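Local coordinates for protein enterochelin esterase (Salmonella enterica subsp. enterica serovar Typhimurium, PDB 3MGA) that probably hydrolyses the ester bonds of ferric enterobactin, so that iron can be released from the siderophore inside the bacterium, at residues R51-Y56 and D79-S84; W38-P41 and H47-I50; D257-V262 and G292-Y297. All coordinates share one frame; numbering follows the deposited sequence.

Contact 1. Residues R51-Y56 and D79-S84; sequences RRVWVY and DVWRWS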
loop_
_atom_site.group_PDB
_atom_site.type_symbol
_atom_site.label_atom_id
_atom_site.label_comp_id
_atom_site.label_asym_id
_atom_site.label_seq_id
_atom_site.Cartn_x
_atom_site.Cartn_y
_atom_site.Cartn_z
ATOM N N ARG A 51 4.370 -14.297 27.611
ATOM C CA ARG A 51 4.301 -15.636 27.032
ATOM C C ARG A 51 4.696 -15.617 25.549
ATOM O O ARG A 51 5.446 -16.478 25.089
ATOM C CB ARG A 51 2.876 -16.191 27.156
ATOM C CG ARG A 51 2.374 -16.425 28.576
ATOM C CD ARG A 51 3.109 -17.557 29.267
ATOM N NE ARG A 51 2.508 -17.894 30.557
ATOM C CZ ARG A 51 2.914 -18.894 31.341
ATOM N NH1 ARG A 51 3.930 -19.670 30.976
ATOM N NH2 ARG A 51 2.299 -19.121 32.497
ATOM N N ARG A 52 4.176 -14.644 24.805
ATOM C CA ARG A 52 4.470 -14.531 23.363
ATOM C C ARG A 52 4.950 -13.147 22.941
ATOM O O ARG A 52 4.709 -12.148 23.610
ATOM C CB ARG A 52 3.222 -14.859 22.530
ATOM C CG ARG A 52 2.662 -16.271 22.695
ATOM C CD ARG A 52 3.591 -17.346 22.136
ATOM N NE ARG A 52 2.956 -18.664 22.166
ATOM C CZ ARG A 52 2.972 -19.502 23.202
ATOM N NH1 ARG A 52 3.595 -19.184 24.333
ATOM N NH2 ARG A 52 2.354 -20.673 23.107
ATOM N N VAL A 53 5.635 -13.122 21.805
ATOM C CA VAL A 53 6.123 -11.898 21.181
ATOM C C VAL A 53 6.049 -12.206 19.693
ATOM O O VAL A 53 7.037 -12.613 19.084
ATOM C CB VAL A 53 7.567 -11.555 21.574
ATOM C CG1 VAL A 53 7.948 -10.223 20.977
ATOM C CG2 VAL A 53 7.727 -11.528 23.095
ATOM N N TRP A 54 4.862 -12.034 19.117
ATOM C CA TRP A 54 4.649 -12.349 17.708
ATOM C C TRP A 54 5.324 -11.330 16.797
ATOM O O TRP A 54 5.337 -10.129 17.075
ATOM C CB TRP A 54 3.151 -12.455 17.381
ATOM C CG TRP A 54 2.378 -13.405 18.293
ATOM C CD1 TRP A 54 1.589 -13.055 19.355
ATOM C CD2 TRP A 54 2.348 -14.837 18.232
ATOM N NE1 TRP A 54 1.066 -14.172 19.947
ATOM C CE2 TRP A 54 1.511 -15.281 19.278
ATOM C CE3 TRP A 54 2.936 -15.786 17.390
ATOM C CZ2 TRP A 54 1.254 -16.634 19.510
ATOM C CZ3 TRP A 54 2.684 -17.129 17.622
ATOM C CH2 TRP A 54 1.850 -17.542 18.676
ATOM N N VAL A 55 5.908 -11.828 15.718
ATOM C CA VAL A 55 6.567 -10.984 14.753
ATOM C C VAL A 55 5.633 -11.008 13.565
ATOM O O VAL A 55 5.474 -12.041 12.916
ATOM C CB VAL A 55 7.968 -11.532 14.413
ATOM C CG1 VAL A 55 8.671 -10.654 13.383
ATOM C CG2 VAL A 55 8.808 -11.645 15.703
ATOM N N TYR A 56 4.972 -9.882 13.317
ATOM C CA TYR A 56 4.011 -9.779 12.226
ATOM C C TYR A 56 4.617 -8.942 11.114
ATOM O O TYR A 56 4.606 -7.723 11.178
ATOM C CB TYR A 56 2.711 -9.159 12.736
ATOM C CG TYR A 56 1.542 -9.245 11.782
ATOM C CD1 TYR A 56 0.686 -10.348 11.800
ATOM C CD2 TYR A 56 1.267 -8.213 10.882
ATOM C CE1 TYR A 56 -0.403 -10.435 10.937
ATOM C CE2 TYR A 56 0.182 -8.286 10.015
ATOM C CZ TYR A 56 -0.651 -9.398 10.044
ATOM O OH TYR A 56 -1.731 -9.470 9.188
ATOM N N ASP A 79 16.641 -10.428 29.286
ATOM C CA ASP A 79 15.403 -9.802 28.813
ATOM C C ASP A 79 15.411 -9.665 27.284
ATOM O O ASP A 79 14.690 -8.836 26.727
ATOM C CB ASP A 79 15.212 -8.418 29.452
ATOM C CG ASP A 79 16.283 -7.409 29.029
ATOM O OD1 ASP A 79 17.200 -7.773 28.262
ATOM O OD2 ASP A 79 16.203 -6.243 29.472
ATOM N N VAL A 80 16.231 -10.473 26.615
ATOM C CA VAL A 80 16.346 -10.415 25.171
ATOM C C VAL A 80 15.505 -11.476 24.490
ATOM O O VAL A 80 15.632 -12.664 24.794
ATOM C CB VAL A 80 17.799 -10.650 24.706
ATOM C CG1 VAL A 80 17.882 -10.578 23.183
ATOM C CG2 VAL A 80 18.746 -9.645 25.345
ATOM N N TRP A 81 14.631 -11.031 23.591
ATOM C CA TRP A 81 13.819 -11.925 22.780
ATOM C C TRP A 81 14.412 -11.828 21.378
ATOM O O TRP A 81 14.904 -10.777 20.973
ATOM C CB TRP A 81 12.345 -11.539 22.784
ATOM C CG TRP A 81 11.652 -11.769 24.085
ATOM C CD1 TRP A 81 11.733 -10.993 25.201
ATOM C CD2 TRP A 81 10.718 -12.812 24.390
ATOM N NE1 TRP A 81 10.932 -11.502 26.193
ATOM C CE2 TRP A 81 10.296 -12.618 25.721
ATOM C CE3 TRP A 81 10.211 -13.901 23.675
ATOM C CZ2 TRP A 81 9.384 -13.467 26.350
ATOM C CZ3 TRP A 81 9.309 -14.745 24.297
ATOM C CH2 TRP A 81 8.904 -14.523 25.624
ATOM N N ARG A 82 14.351 -12.924 20.638
ATOM C CA ARG A 82 14.956 -12.984 19.329
ATOM C C ARG A 82 14.166 -13.874 18.395
ATOM O O ARG A 82 13.465 -14.787 18.823
ATOM C CB ARG A 82 16.375 -13.555 19.501
ATOM C CG ARG A 82 17.169 -13.802 18.222
ATOM C CD ARG A 82 18.500 -14.482 18.534
ATOM N NE ARG A 82 18.308 -15.785 19.171
ATOM C CZ ARG A 82 19.293 -16.564 19.619
ATOM N NH1 ARG A 82 20.564 -16.184 19.513
ATOM N NH2 ARG A 82 19.003 -17.732 20.187
ATOM N N TRP A 83 14.296 -13.592 17.106
ATOM C CA TRP A 83 13.651 -14.374 16.067
ATOM C C TRP A 83 14.294 -13.991 14.748
ATOM O O TRP A 83 14.544 -12.819 14.489
ATOM C CB TRP A 83 12.142 -14.127 16.029
ATOM C CG TRP A 83 11.444 -14.937 14.991
ATOM C CD1 TRP A 83 10.965 -16.209 15.125
ATOM C CD2 TRP A 83 11.147 -14.533 13.652
ATOM N NE1 TRP A 83 10.387 -16.623 13.949
ATOM C CE2 TRP A 83 10.486 -15.612 13.027
ATOM C CE3 TRP A 83 11.376 -13.361 12.917
ATOM C CZ2 TRP A 83 10.053 -15.557 11.699
ATOM C CZ3 TRP A 83 10.935 -13.303 11.595
ATOM C CH2 TRP A 83 10.279 -14.394 11.004
ATOM N N SER A 84 14.561 -14.987 13.917
ATOM C CA SER A 84 15.199 -14.749 12.635
ATOM C C SER A 84 14.451 -15.428 11.513
ATOM O O SER A 84 13.640 -16.326 11.747
ATOM C CB SER A 84 16.642 -15.256 12.673
ATOM O OG SER A 84 17.395 -14.550 13.642
#
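Val53 lays one methyl over the six-membered ring of Trp81. Val53 CG2 lies 3.5 Å from the centroid of that ring of Trp81. The line to the methyl is 16° off the ring normal, so this is a CH-pi contact over the face. The branch that touches is the one opposite the carbonyl carbon. Trp81 CH2 also comes 4.0 Å from Arg51 O, obliquely.

Two residues along, Val55 meets Trp83 in the same general way but more loosely. Val55 CG1 is 3.9 Å from Trp83 CE3. Val55 CB stands above one ring face, displaced toward the rim. The two indoles leave their strand differently. Trp81 CG sits beside its backbone N (chi1 -70°), whereas Trp83 CG is trans to it (chi1 -179°). Two side chains from alternate positions of one strand thus present ring faces to two valines from alternate positions of the other.

No hydrogen bond crosses between the segments. The CA atoms of Val53 and Trp81 are 7.9 Å apart, a spacing bridged by side chains. The indole nitrogen of Trp83 is served by another residue: Trp83 NE1 bonds to Gln70 OE1.

The contact joins two different antiparallel sheets of the N-terminal region. Side chains of the two sheets meet between them, which is consistent with the beta-sandwich of an E-set (immunoglobulin-like) domain. Arg51 and Arg52 both face Thr100 in a classic beta bulge, where strand 52-57 pairs with strand 92-100. Strand 80-87 lies in the other sheet, beside strand 32-39, whose Trp38 meets both Val53 and Trp81.

Contact 2. Residues W38-P41 and H47-I50; sequences WRDP and HSPI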
loop_
_atom_site.group_PDB
_atom_site.type_symbol
_atom_site.label_atom_id
_atom_site.label_comp_id
_atom_site.label_asym_id
_atom_site.label_seq_id
_atom_site.Cartn_x
_atom_site.Cartn_y
_atom_site.Cartn_z
ATOM N N TRP A 38 13.815 -7.692 20.465
ATOM C CA TRP A 38 12.842 -6.987 21.288
ATOM C C TRP A 38 13.310 -7.139 22.722
ATOM O O TRP A 38 13.596 -8.249 23.170
ATOM C CB TRP A 38 11.416 -7.528 21.120
ATOM C CG TRP A 38 10.405 -6.789 21.982
ATOM C CD1 TRP A 38 9.898 -5.535 21.764
ATOM C CD2 TRP A 38 9.782 -7.266 23.187
ATOM N NE1 TRP A 38 9.006 -5.201 22.764
ATOM C CE2 TRP A 38 8.917 -6.246 23.646
ATOM C CE3 TRP A 38 9.877 -8.455 23.923
ATOM C CZ2 TRP A 38 8.149 -6.382 24.802
ATOM C CZ3 TRP A 38 9.114 -8.587 25.077
ATOM C CH2 TRP A 38 8.262 -7.555 25.504
ATOM N N ARG A 39 13.416 -6.013 23.420
ATOM C CA ARG A 39 13.852 -5.989 24.807
ATOM C C ARG A 39 12.625 -5.981 25.707
ATOM O O ARG A 39 11.810 -5.060 25.646
ATOM C CB ARG A 39 14.697 -4.744 25.079
ATOM C CG ARG A 39 15.288 -4.689 26.482
ATOM C CD ARG A 39 16.161 -3.458 26.669
ATOM N NE ARG A 39 16.913 -3.503 27.920
ATOM C CZ ARG A 39 17.745 -2.549 28.338
ATOM N NH1 ARG A 39 17.940 -1.447 27.615
ATOM N NH2 ARG A 39 18.385 -2.697 29.489
ATOM N N ASP A 40 12.490 -7.010 26.537
ATOM C CA ASP A 40 11.360 -7.105 27.448
ATOM C C ASP A 40 11.565 -6.083 28.561
ATOM O O ASP A 40 12.581 -6.120 29.251
ATOM C CB ASP A 40 11.252 -8.526 28.016
ATOM C CG ASP A 40 9.965 -8.758 28.793
ATOM O OD1 ASP A 40 9.421 -7.799 29.380
ATOM O OD2 ASP A 40 9.501 -9.916 28.829
ATOM N N PRO A 41 10.613 -5.146 28.728
ATOM C CA PRO A 41 10.784 -4.151 29.782
ATOM C C PRO A 41 10.517 -4.685 31.190
ATOM O O PRO A 41 10.881 -4.022 32.158
ATOM C CB PRO A 41 9.761 -3.055 29.427
ATOM C CG PRO A 41 9.032 -3.511 28.223
ATOM C CD PRO A 41 9.367 -4.942 27.969
ATOM N N HIS A 47 10.666 -12.732 36.308
ATOM C CA HIS A 47 10.024 -11.438 36.533
ATOM C C HIS A 47 8.926 -11.143 35.510
ATOM O O HIS A 47 7.781 -10.886 35.887
ATOM C CB HIS A 47 11.073 -10.316 36.541
ATOM C CG HIS A 47 12.050 -10.413 37.675
ATOM N ND1 HIS A 47 13.261 -11.062 37.563
ATOM C CD2 HIS A 47 11.989 -9.948 38.947
ATOM C CE1 HIS A 47 13.905 -10.991 38.716
ATOM N NE2 HIS A 47 13.155 -10.320 39.571
ATOM N N SER A 48 9.275 -11.188 34.224
ATOM C CA SER A 48 8.318 -10.911 33.149
ATOM C C SER A 48 7.269 -12.010 32.938
ATOM O O SER A 48 7.612 -13.185 32.826
ATOM C CB SER A 48 9.055 -10.689 31.829
ATOM O OG SER A 48 8.133 -10.490 30.770
ATOM N N PRO A 49 5.985 -11.619 32.842
ATOM C CA PRO A 49 4.897 -12.558 32.622
ATOM C C PRO A 49 4.606 -12.779 31.132
ATOM O O PRO A 49 3.602 -13.409 30.795
ATOM C CB PRO A 49 3.716 -11.841 33.263
ATOM C CG PRO A 49 3.965 -10.401 32.916
ATOM C CD PRO A 49 5.479 -10.233 32.907
ATOM N N ILE A 50 5.467 -12.265 30.254
ATOM C CA ILE A 50 5.270 -12.404 28.812
ATOM C C ILE A 50 5.411 -13.844 28.310
ATOM O O ILE A 50 6.429 -14.507 28.539
ATOM C CB ILE A 50 6.235 -11.497 28.015
ATOM C CG1 ILE A 50 5.959 -10.021 28.320
ATOM C CG2 ILE A 50 6.083 -11.741 26.532
ATOM C CD1 ILE A 50 4.546 -9.572 27.985
#
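Asp40 OD2 is gripped from several directions. Ser48 OG is modelled 2.4 Å from Asp40 OD2, a very short hydrogen bond whose exact length is doubtful. Arg74 NH2 forms a salt bridge with the same oxygen, and Trp81 NE1 adds a weak hydrogen bond. Asp40 extends its carboxylate toward the serine because CG is trans to the backbone N (chi1 -170°). The other oxygen, OD1, takes a hydrogen bond from Gln42 N, so the loop following Asp40 helps fix the rotation of the carboxylate. Arg74 would be expected to favour the ionised form of this buried group.

The serine oxygen has a second role. Ser48 OG accepts from Ile50 N at 3.2 Å, with an N-H...O angle of 165°. It therefore joins the carboxylate to the backbone of its own loop.

Ile50 packs beside the carboxylate and reaches the edge of the Trp38 indole. Ile50 CG1 lies 3.6 Å from Asp40 OD2. Ile50 CG1 is also 4.4 Å from Trp38 CH2, near the ring plane. This is a light touch compared with the polar pair.

Ser48 and Ile50 form an ST turn. Through it, the connection between strand 32-39 of one sheet and strand 52-57 of the other is tied to the end of the first strand, an arrangement consistent with the connecting loop of an E-set beta-sandwich domain.

Contact 3. Residues D257-V262 and G292-Y297; sequences DFWLAV and GLSALY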
loop_
_atom_site.group_PDB
_atom_site.type_symbol
_atom_site.label_atom_id
_atom_site.label_comp_id
_atom_site.label_asym_id
_atom_site.label_seq_id
_atom_site.Cartn_x
_atom_site.Cartn_y
_atom_site.Cartn_z
ATOM N N ASP A 257 -21.952 5.049 -8.574
ATOM C CA ASP A 257 -22.268 6.356 -7.980
ATOM C C ASP A 257 -21.050 7.109 -7.493
ATOM O O ASP A 257 -20.989 8.323 -7.624
ATOM C CB ASP A 257 -23.305 6.239 -6.860
ATOM C CG ASP A 257 -24.713 6.086 -7.391
ATOM O OD1 ASP A 257 -24.888 6.167 -8.628
ATOM O OD2 ASP A 257 -25.649 5.912 -6.572
ATOM N N PHE A 258 -20.076 6.402 -6.938
ATOM C CA PHE A 258 -18.875 7.069 -6.459
ATOM C C PHE A 258 -18.229 7.869 -7.590
ATOM O O PHE A 258 -17.974 9.062 -7.444
ATOM C CB PHE A 258 -17.878 6.074 -5.879
ATOM C CG PHE A 258 -16.591 6.703 -5.442
ATOM C CD1 PHE A 258 -16.504 7.368 -4.229
ATOM C CD2 PHE A 258 -15.462 6.638 -6.242
ATOM C CE1 PHE A 258 -15.321 7.949 -3.823
ATOM C CE2 PHE A 258 -14.274 7.224 -5.835
ATOM C CZ PHE A 258 -14.207 7.877 -4.623
ATOM N N TRP A 259 -17.994 7.208 -8.722
ATOM C CA TRP A 259 -17.359 7.867 -9.866
ATOM C C TRP A 259 -18.255 8.851 -10.598
ATOM O O TRP A 259 -17.753 9.826 -11.157
ATOM C CB TRP A 259 -16.749 6.840 -10.813
ATOM C CG TRP A 259 -15.576 6.196 -10.186
ATOM C CD1 TRP A 259 -15.495 4.932 -9.691
ATOM C CD2 TRP A 259 -14.326 6.827 -9.897
ATOM N NE1 TRP A 259 -14.253 4.720 -9.152
ATOM C CE2 TRP A 259 -13.516 5.870 -9.263
ATOM C CE3 TRP A 259 -13.807 8.103 -10.138
ATOM C CZ2 TRP A 259 -12.207 6.143 -8.871
ATOM C CZ3 TRP A 259 -12.515 8.377 -9.748
ATOM C CH2 TRP A 259 -11.728 7.399 -9.114
ATOM N N LEU A 260 -19.564 8.603 -10.605
ATOM C CA LEU A 260 -20.493 9.555 -11.202
ATOM C C LEU A 260 -20.427 10.827 -10.365
ATOM O O LEU A 260 -20.290 11.916 -10.900
ATOM C CB LEU A 260 -21.927 9.022 -11.224
ATOM C CG LEU A 260 -22.283 7.947 -12.247
ATOM C CD1 LEU A 260 -23.653 7.386 -11.961
ATOM C CD2 LEU A 260 -22.201 8.496 -13.689
ATOM N N ALA A 261 -20.508 10.664 -9.046
ATOM C CA ALA A 261 -20.462 11.776 -8.107
ATOM C C ALA A 261 -19.178 12.594 -8.222
ATOM O O ALA A 261 -19.220 13.824 -8.164
ATOM C CB ALA A 261 -20.616 11.251 -6.673
ATOM N N VAL A 262 -18.038 11.909 -8.355
ATOM C CA VAL A 262 -16.747 12.577 -8.494
ATOM C C VAL A 262 -16.703 13.480 -9.734
ATOM O O VAL A 262 -16.173 14.595 -9.689
ATOM C CB VAL A 262 -15.589 11.549 -8.557
ATOM C CG1 VAL A 262 -14.330 12.162 -9.154
ATOM C CG2 VAL A 262 -15.327 10.947 -7.170
ATOM N N GLY A 292 -7.405 0.067 -6.139
ATOM C CA GLY A 292 -6.848 -0.334 -7.436
ATOM C C GLY A 292 -7.946 -0.858 -8.337
ATOM O O GLY A 292 -7.983 -0.567 -9.539
ATOM N N LEU A 293 -8.837 -1.633 -7.738
ATOM C CA LEU A 293 -9.978 -2.189 -8.433
ATOM C C LEU A 293 -10.873 -1.058 -8.909
ATOM O O LEU A 293 -11.317 -1.035 -10.060
ATOM C CB LEU A 293 -10.763 -3.116 -7.483
ATOM C CG LEU A 293 -12.123 -3.674 -7.910
ATOM C CD1 LEU A 293 -12.038 -4.535 -9.162
ATOM C CD2 LEU A 293 -12.722 -4.472 -6.747
ATOM N N SER A 294 -11.116 -0.109 -8.018
ATOM C CA SER A 294 -11.973 1.021 -8.324
ATOM C C SER A 294 -11.358 1.910 -9.409
ATOM O O SER A 294 -12.077 2.407 -10.266
ATOM C CB SER A 294 -12.257 1.840 -7.057
ATOM O OG SER A 294 -13.409 2.648 -7.228
ATOM N N ALA A 295 -10.038 2.103 -9.382
ATOM C CA ALA A 295 -9.377 2.955 -10.394
ATOM C C ALA A 295 -9.481 2.355 -11.797
ATOM O O ALA A 295 -9.725 3.071 -12.751
ATOM C CB ALA A 295 -7.911 3.224 -10.026
ATOM N N LEU A 296 -9.289 1.043 -11.922
ATOM C CA LEU A 296 -9.402 0.387 -13.219
ATOM C C LEU A 296 -10.862 0.470 -13.661
ATOM O O LEU A 296 -11.162 0.813 -14.805
ATOM C CB LEU A 296 -8.940 -1.069 -13.154
ATOM C CG LEU A 296 -9.025 -1.841 -14.477
ATOM C CD1 LEU A 296 -8.162 -1.188 -15.569
ATOM C CD2 LEU A 296 -8.634 -3.292 -14.273
ATOM N N TYR A 297 -11.765 0.154 -12.739
ATOM C CA TYR A 297 -13.197 0.224 -12.996
ATOM C C TYR A 297 -13.557 1.596 -13.564
ATOM O O TYR A 297 -14.344 1.694 -14.504
ATOM C CB TYR A 297 -13.957 -0.061 -11.701
ATOM C CG TYR A 297 -15.455 0.131 -11.759
ATOM C CD1 TYR A 297 -16.029 1.347 -11.397
ATOM C CD2 TYR A 297 -16.297 -0.900 -12.130
ATOM C CE1 TYR A 297 -17.387 1.535 -11.419
ATOM C CE2 TYR A 297 -17.679 -0.718 -12.161
ATOM C CZ TYR A 297 -18.211 0.505 -11.803
ATOM O OH TYR A 297 -19.571 0.707 -11.824
#
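Trp259 points its indole N-H at the hydroxyl oxygen of Ser294. Trp259 NE1 to Ser294 OG is 3.0 Å, and the N-H...O angle is 155°. The oxygen sits near the indole edge, 16° out of the ring plane. Ser294 OG is trans to its backbone N (chi1 -160°), which carries the acceptor out from the helix toward the tryptophan. Beside this bond, Trp259 CD1 lies 4.0 Å from Tyr297 CD1. The indole carbon meets the edge of the tyrosine ring, near its plane. The two side chains run past each other in opposite directions.

The next shell holds the indole in place. Phe258 CD2 lies over one face of Trp259, 3.6 Å above its plane and toward the rim. Phe306 meets the same indole edge-to-face, and Val285 of strand 284-288 also touches it. Ser294 OG has a further, weak hydrogen bond with Leu252 O, while Tyr297 packs on Cys254.

The contact joins helix 256-273 to helix 290-301. The second helix begins within a GxSxG sequence, Gly287 to Gly291, that resembles the nucleophile elbow of alpha/beta hydrolases. Ser294 touches that turn and is distinct from the serine within it.

Chemically, the N-H bond to Ser294 OG gives the buried indole nitrogen a directed partner beside apolar ring contacts. It probably helps fix which edge of the indole faces the second helix.

Overall arrangement
All three contacts are largely buried, but they lie in two parts of the chain. Contacts 1 and 2 share the N-terminal region, with centres 10 Å apart. They touch directly: the main chains of segments 38-41 and 79-84 pair. Contact 1 is apolar and joins the two sheets. Contact 2 is polar and ties the connecting loop at one end of them, closer to the surface, with Pro41, His47 and Pro49 exposed beside it. Contact 3 belongs to the putative esterase region, with its centre 42 Å from that of contact 1 and 48 Å from that of contact 2. Its touching residues are all buried between helices, and it mixes one hydrogen bond with aromatic packing.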